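Local coordinates for protein Plm1 (PDB 4HXY) that probably reduces a beta-keto polyketide intermediate with NADPH, as the ketoreductase domain of the first module of phoslactomycin biosynthesis, at residues 5-10 / 405-410; 359-364 / 384-389. All blocks are in the same frame, centred on the assembly; numbering follows the deposited sequence.

Contact 1 of 2, residues 5-10 / 405-410; sequences TGWFSE and GDPVVA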
# COMPACT_ATOMS: atom_id res chain seq x y z
N THR A 5 -19.59 -6.79 -6.40
CA THR A 5 -18.37 -6.12 -5.96
C THR A 5 -17.89 -6.76 -4.69
O THR A 5 -18.62 -6.80 -3.70
CB THR A 5 -18.60 -4.62 -5.73
OG1 THR A 5 -19.08 -4.02 -6.95
CG2 THR A 5 -17.29 -3.93 -5.31
N GLY A 6 -16.65 -7.25 -4.71
CA GLY A 6 -16.05 -7.84 -3.52
C GLY A 6 -15.48 -6.79 -2.59
O GLY A 6 -14.78 -5.86 -3.05
N TRP A 7 -15.77 -6.93 -1.30
CA TRP A 7 -15.24 -6.08 -0.23
C TRP A 7 -14.44 -6.95 0.70
O TRP A 7 -14.92 -8.00 1.17
CB TRP A 7 -16.34 -5.38 0.54
CG TRP A 7 -16.95 -4.26 -0.20
CD1 TRP A 7 -17.80 -4.34 -1.26
CD2 TRP A 7 -16.77 -2.86 0.07
NE1 TRP A 7 -18.17 -3.07 -1.67
CE2 TRP A 7 -17.54 -2.15 -0.88
CE3 TRP A 7 -16.05 -2.15 1.00
CZ2 TRP A 7 -17.61 -0.76 -0.89
CZ3 TRP A 7 -16.09 -0.76 0.97
CH2 TRP A 7 -16.86 -0.09 0.03
N PHE A 8 -13.19 -6.55 0.94
CA PHE A 8 -12.30 -7.31 1.79
C PHE A 8 -11.54 -6.40 2.73
O PHE A 8 -11.53 -5.17 2.56
CB PHE A 8 -11.31 -8.14 0.94
CG PHE A 8 -11.94 -8.81 -0.25
CD1 PHE A 8 -12.00 -8.17 -1.47
CD2 PHE A 8 -12.48 -10.07 -0.12
CE1 PHE A 8 -12.57 -8.79 -2.57
CE2 PHE A 8 -13.07 -10.70 -1.21
CZ PHE A 8 -13.12 -10.06 -2.44
N SER A 9 -10.93 -7.02 3.74
CA SER A 9 -10.10 -6.31 4.71
C SER A 9 -8.98 -7.22 5.20
O SER A 9 -9.15 -8.41 5.30
CB SER A 9 -10.93 -5.89 5.91
OG SER A 9 -10.18 -5.04 6.76
N GLU A 10 -7.86 -6.61 5.54
CA GLU A 10 -6.84 -7.25 6.35
C GLU A 10 -7.41 -7.59 7.73
O GLU A 10 -8.19 -6.82 8.32
CB GLU A 10 -5.65 -6.30 6.52
CG GLU A 10 -4.51 -6.88 7.31
CD GLU A 10 -3.49 -5.83 7.73
OE1 GLU A 10 -2.42 -5.77 7.13
OE2 GLU A 10 -3.78 -5.06 8.68
N GLY A 405 -12.26 2.45 8.32
CA GLY A 405 -11.65 1.22 7.89
C GLY A 405 -10.79 1.49 6.69
O GLY A 405 -10.78 2.59 6.18
N ASP A 406 -10.05 0.51 6.22
CA ASP A 406 -9.43 0.69 4.93
C ASP A 406 -9.86 -0.55 4.14
O ASP A 406 -9.40 -1.64 4.34
CB ASP A 406 -7.93 0.86 4.97
CG ASP A 406 -7.49 2.32 5.22
OD1 ASP A 406 -8.30 3.30 5.14
OD2 ASP A 406 -6.28 2.46 5.50
N PRO A 407 -10.77 -0.33 3.22
CA PRO A 407 -11.33 -1.39 2.41
C PRO A 407 -10.51 -1.77 1.19
O PRO A 407 -9.83 -0.97 0.62
CB PRO A 407 -12.66 -0.79 1.97
CG PRO A 407 -12.33 0.63 1.80
CD PRO A 407 -11.42 0.96 2.93
N VAL A 408 -10.64 -3.04 0.83
CA VAL A 408 -10.10 -3.59 -0.41
C VAL A 408 -11.34 -3.89 -1.26
O VAL A 408 -12.23 -4.60 -0.79
CB VAL A 408 -9.31 -4.89 -0.13
CG1 VAL A 408 -8.63 -5.40 -1.41
CG2 VAL A 408 -8.27 -4.67 0.95
N VAL A 409 -11.40 -3.33 -2.46
CA VAL A 409 -12.59 -3.44 -3.33
C VAL A 409 -12.18 -3.96 -4.70
O VAL A 409 -11.46 -3.29 -5.43
CB VAL A 409 -13.29 -2.08 -3.46
CG1 VAL A 409 -14.50 -2.18 -4.41
CG2 VAL A 409 -13.71 -1.54 -2.07
N ALA A 410 -12.62 -5.17 -5.04
CA ALA A 410 -12.16 -5.84 -6.26
C ALA A 410 -13.16 -6.92 -6.66
O ALA A 410 -13.87 -7.44 -5.81
CB ALA A 410 -10.76 -6.47 -6.04
O HOH W 1 -11.12 -2.49 7.30
O HOH W 2 -7.49 -3.83 5.06

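Contact 2 of 2, residues 359-364 / 384-389; sequences VAWGPW and TPLLVP. With NDP (NADPH dihydro-nicotinamide-adenine-dinucleotide phosphate), chain C.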
# COMPACT_ATOMS: atom_id res chain seq x y z
N VAL A 359 -8.64 3.38 -0.32
CA VAL A 359 -9.34 2.24 -0.93
C VAL A 359 -8.34 1.49 -1.79
O VAL A 359 -7.78 2.07 -2.73
CB VAL A 359 -10.53 2.69 -1.81
CG1 VAL A 359 -11.23 1.49 -2.43
CG2 VAL A 359 -11.56 3.49 -1.00
N ALA A 360 -8.14 0.21 -1.47
CA ALA A 360 -7.22 -0.65 -2.23
C ALA A 360 -8.03 -1.29 -3.35
O ALA A 360 -8.69 -2.31 -3.18
CB ALA A 360 -6.58 -1.66 -1.32
N TRP A 361 -8.03 -0.64 -4.50
CA TRP A 361 -8.77 -1.10 -5.65
C TRP A 361 -8.14 -2.28 -6.41
O TRP A 361 -6.92 -2.33 -6.67
CB TRP A 361 -8.86 0.03 -6.66
CG TRP A 361 -9.54 1.26 -6.18
CD1 TRP A 361 -8.97 2.47 -5.92
CD2 TRP A 361 -10.94 1.44 -6.01
NE1 TRP A 361 -9.92 3.37 -5.55
CE2 TRP A 361 -11.14 2.76 -5.60
CE3 TRP A 361 -12.02 0.59 -6.12
CZ2 TRP A 361 -12.42 3.26 -5.32
CZ3 TRP A 361 -13.28 1.08 -5.87
CH2 TRP A 361 -13.47 2.41 -5.46
N GLY A 362 -9.00 -3.21 -6.82
CA GLY A 362 -8.70 -4.04 -7.98
C GLY A 362 -8.74 -3.25 -9.27
O GLY A 362 -8.98 -2.04 -9.27
N PRO A 363 -8.52 -3.93 -10.39
CA PRO A 363 -8.49 -3.26 -11.67
C PRO A 363 -9.84 -2.64 -11.97
O PRO A 363 -10.89 -3.18 -11.59
CB PRO A 363 -8.16 -4.38 -12.66
CG PRO A 363 -8.54 -5.64 -11.95
CD PRO A 363 -8.27 -5.38 -10.52
N TRP A 364 -9.81 -1.48 -12.63
CA TRP A 364 -11.01 -0.84 -13.17
C TRP A 364 -11.09 -1.01 -14.67
O TRP A 364 -10.08 -1.00 -15.37
CB TRP A 364 -10.93 0.66 -12.96
CG TRP A 364 -11.17 1.18 -11.56
CD1 TRP A 364 -10.62 0.72 -10.38
CD2 TRP A 364 -11.93 2.34 -11.22
NE1 TRP A 364 -11.03 1.52 -9.33
CE2 TRP A 364 -11.82 2.53 -9.83
CE3 TRP A 364 -12.70 3.23 -11.97
CZ2 TRP A 364 -12.47 3.56 -9.16
CZ3 TRP A 364 -13.33 4.29 -11.30
CH2 TRP A 364 -13.21 4.44 -9.91
N THR A 384 -11.44 -9.48 -12.51
CA THR A 384 -12.27 -8.88 -13.53
C THR A 384 -12.28 -7.38 -13.27
O THR A 384 -12.53 -6.95 -12.15
CB THR A 384 -13.68 -9.45 -13.50
OG1 THR A 384 -13.62 -10.88 -13.68
CG2 THR A 384 -14.56 -8.83 -14.60
N PRO A 385 -12.00 -6.58 -14.30
CA PRO A 385 -12.08 -5.13 -14.07
C PRO A 385 -13.46 -4.68 -13.58
O PRO A 385 -14.48 -5.15 -14.11
CB PRO A 385 -11.73 -4.54 -15.44
CG PRO A 385 -10.84 -5.57 -16.05
CD PRO A 385 -11.43 -6.89 -15.62
N LEU A 386 -13.47 -3.79 -12.58
CA LEU A 386 -14.73 -3.27 -12.04
C LEU A 386 -15.32 -2.35 -13.07
O LEU A 386 -14.61 -1.54 -13.65
CB LEU A 386 -14.46 -2.44 -10.79
CG LEU A 386 -13.98 -3.19 -9.56
CD1 LEU A 386 -13.33 -2.22 -8.54
CD2 LEU A 386 -15.13 -4.00 -8.96
N LEU A 387 -16.62 -2.45 -13.30
CA LEU A 387 -17.30 -1.47 -14.15
C LEU A 387 -17.34 -0.12 -13.44
O LEU A 387 -17.41 -0.05 -12.22
CB LEU A 387 -18.69 -1.97 -14.53
CG LEU A 387 -18.71 -3.36 -15.18
CD1 LEU A 387 -20.12 -3.66 -15.68
CD2 LEU A 387 -17.69 -3.43 -16.28
N VAL A 388 -17.24 0.96 -14.21
CA VAL A 388 -17.11 2.28 -13.63
C VAL A 388 -18.26 2.66 -12.69
O VAL A 388 -18.02 3.18 -11.61
CB VAL A 388 -16.85 3.34 -14.72
CG1 VAL A 388 -16.92 4.72 -14.09
CG2 VAL A 388 -15.48 3.10 -15.38
N PRO A 389 -19.53 2.37 -13.06
CA PRO A 389 -20.58 2.69 -12.10
C PRO A 389 -20.43 1.97 -10.76
O PRO A 389 -20.66 2.56 -9.68
CB PRO A 389 -21.86 2.23 -12.82
CG PRO A 389 -21.49 2.23 -14.30
CD PRO A 389 -20.06 1.80 -14.32
PA NDP C . -3.46 7.21 -15.05
O1A NDP C . -4.49 7.38 -16.12
O2A NDP C . -2.03 7.01 -15.47
O5B NDP C . -3.53 8.46 -14.06
C5B NDP C . -2.43 8.77 -13.24
C4B NDP C . -2.36 10.27 -13.10
O4B NDP C . -1.31 10.63 -12.24
C3B NDP C . -2.09 10.98 -14.40
O3B NDP C . -3.06 12.04 -14.53
C2B NDP C . -0.70 11.54 -14.26
O2B NDP C . -0.69 12.71 -15.06
C1B NDP C . -0.65 11.77 -12.75
N9A NDP C . 0.67 11.93 -12.16
C8A NDP C . 1.73 11.05 -12.19
N7A NDP C . 2.78 11.61 -11.53
C5A NDP C . 2.38 12.83 -11.06
C6A NDP C . 3.01 13.82 -10.32
N6A NDP C . 4.26 13.75 -9.88
N1A NDP C . 2.29 14.97 -10.03
C2A NDP C . 0.97 15.11 -10.43
N3A NDP C . 0.34 14.14 -11.17
C4A NDP C . 1.05 13.02 -11.46
O3 NDP C . -3.82 5.97 -14.09
PN NDP C . -5.23 5.55 -13.51
O1N NDP C . -5.47 4.15 -13.94
O2N NDP C . -6.30 6.55 -13.73
O5D NDP C . -4.94 5.38 -11.95
C5D NDP C . -4.97 6.47 -11.07
C4D NDP C . -4.69 5.96 -9.66
O4D NDP C . -5.50 4.84 -9.37
C3D NDP C . -3.26 5.50 -9.50
O3D NDP C . -2.74 6.02 -8.32
C2D NDP C . -3.34 3.99 -9.40
O2D NDP C . -2.30 3.43 -8.63
C1D NDP C . -4.73 3.79 -8.82
N1N NDP C . -5.31 2.50 -9.23
C2N NDP C . -5.72 2.29 -10.51
C3N NDP C . -6.13 1.04 -10.97
C7N NDP C . -6.64 0.83 -12.34
O7N NDP C . -7.21 -0.40 -12.58
N7N NDP C . -6.55 1.70 -13.33
C4N NDP C . -6.43 -0.02 -9.94
C5N NDP C . -5.95 0.32 -8.56
C6N NDP C . -5.44 1.56 -8.26
P2B NDP C . 0.64 13.47 -15.50
O1X NDP C . 0.17 14.53 -16.47
O2X NDP C . 1.63 12.50 -16.16
O3X NDP C . 1.32 14.04 -14.32
O HOH W 3 -11.39 -5.70 -9.97

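Contact 1 of 2, residues 5-10 / 405-410
Residues 6-10 and 408-410 run antiparallel, their axes 149° apart, and four backbone hydrogen bonds join them in two pairs. Gly6 and Ala410 exchange a weak bond through Gly6 N and a straighter one from Ala410 N to Gly6 O at 3.0 Å, which uses a carbonyl lone pair. Phe8 and Val408 form the second hydrogen-bonded pair, with Phe8 N 2.8 Å from Val408 O. Trp7 and Val409, the non-hydrogen-bonded pair between them, face helix 388-400. With CG beside the backbone N (chi1 -75°), the indole lies alongside Val409, whose CG2 sits over one face, 3.8 Å from the centroid of the six-membered ring and only 5° off its normal; CZ3 of Trp7 also touches CB of Pro407 at 3.6 Å. Strand 6-14 is thereby attached to the last strand of the Rossmann-type core and pairs with strand 167-175 on its other edge. An alanine replacing Trp7 would remove the ring that Val409 CG2 and Pro407 CB pack on, and would probably loosen the seam between the strand and helix 388-400. Val409 CG1 presses tightly on Thr5 CG2, at 3.4 Å. On the other face, CB of Phe8 meets CB of Val408 at 4.0 Å, while the Phe8 ring turns an edge to Ala410 O. A water bridges Glu10 N and Asp406 O; Asp406 OD1 forms a salt bridge with Arg350 and accepts a hydrogen bond from Ser358 N.

Contact 2 of 2, residues 359-364 / 384-389
Leu386 reaches from the segment leading into helix 388-400 to Trp361, which ends strand 357-361, and to Trp364 in the following turn. CB lies beside Pro363 O, and with CG anti to the carbonyl carbon (chi1 -69°) CG stays beside it. From there CD1 reaches inward, crossing Trp361 at about a right angle to touch its CE3 at 3.9 Å, and approaches Trp364 CD1. The backbone of Leu386 is anchored at the same oxygen: its N-H makes a nearly straight hydrogen bond (170°) to Pro363 O at 2.8 Å, although the donor stands above the carbonyl plane. A water, itself bonded to Thr384 O, donates a second bond to Pro363 O. The two indoles stand nearly perpendicular: Val359 CG1 covers the centre of one face of the Trp361 ring, and Trp364 points its NE1 at the other face, nearer the rim. CB of Trp361 meets C5N of the nicotinamide at 3.5 Å. As in other short-chain dehydrogenases, the loop following strand 357-361 reads the carboxamide: Trp364 N donates to O7N of NADPH at 2.8 Å. Gly362 O lies 3.3 Å from C4N, the carbon that gives up hydride. With Pro363 O gripped by Leu386 N and a water and the next amide spent on O7N, one peptide unit ties the 384-389 segment to the cofactor and would tend to fix the carboxamide rotation.

In the fold
The centres of the two contacts are 11 Å apart, and both segments of contact 2 fall within the nearly 400 residues that separate the strands of contact 1. They meet on neighbouring parallel strands, 357-361 and 408-412, where Val409 O lies 2.8 Å from Gly362 N, a probable hydrogen bond. Along the chain, 5-10 comes first; strand 357-361 and its turn follow, then 384-389, helix 388-400 and finally 405-410. That helix packs against side chains of both contacts. A continuous run of backbone pairing thus leads from the N-terminal strand through strand 408-412 to the turn that holds the nicotinamide.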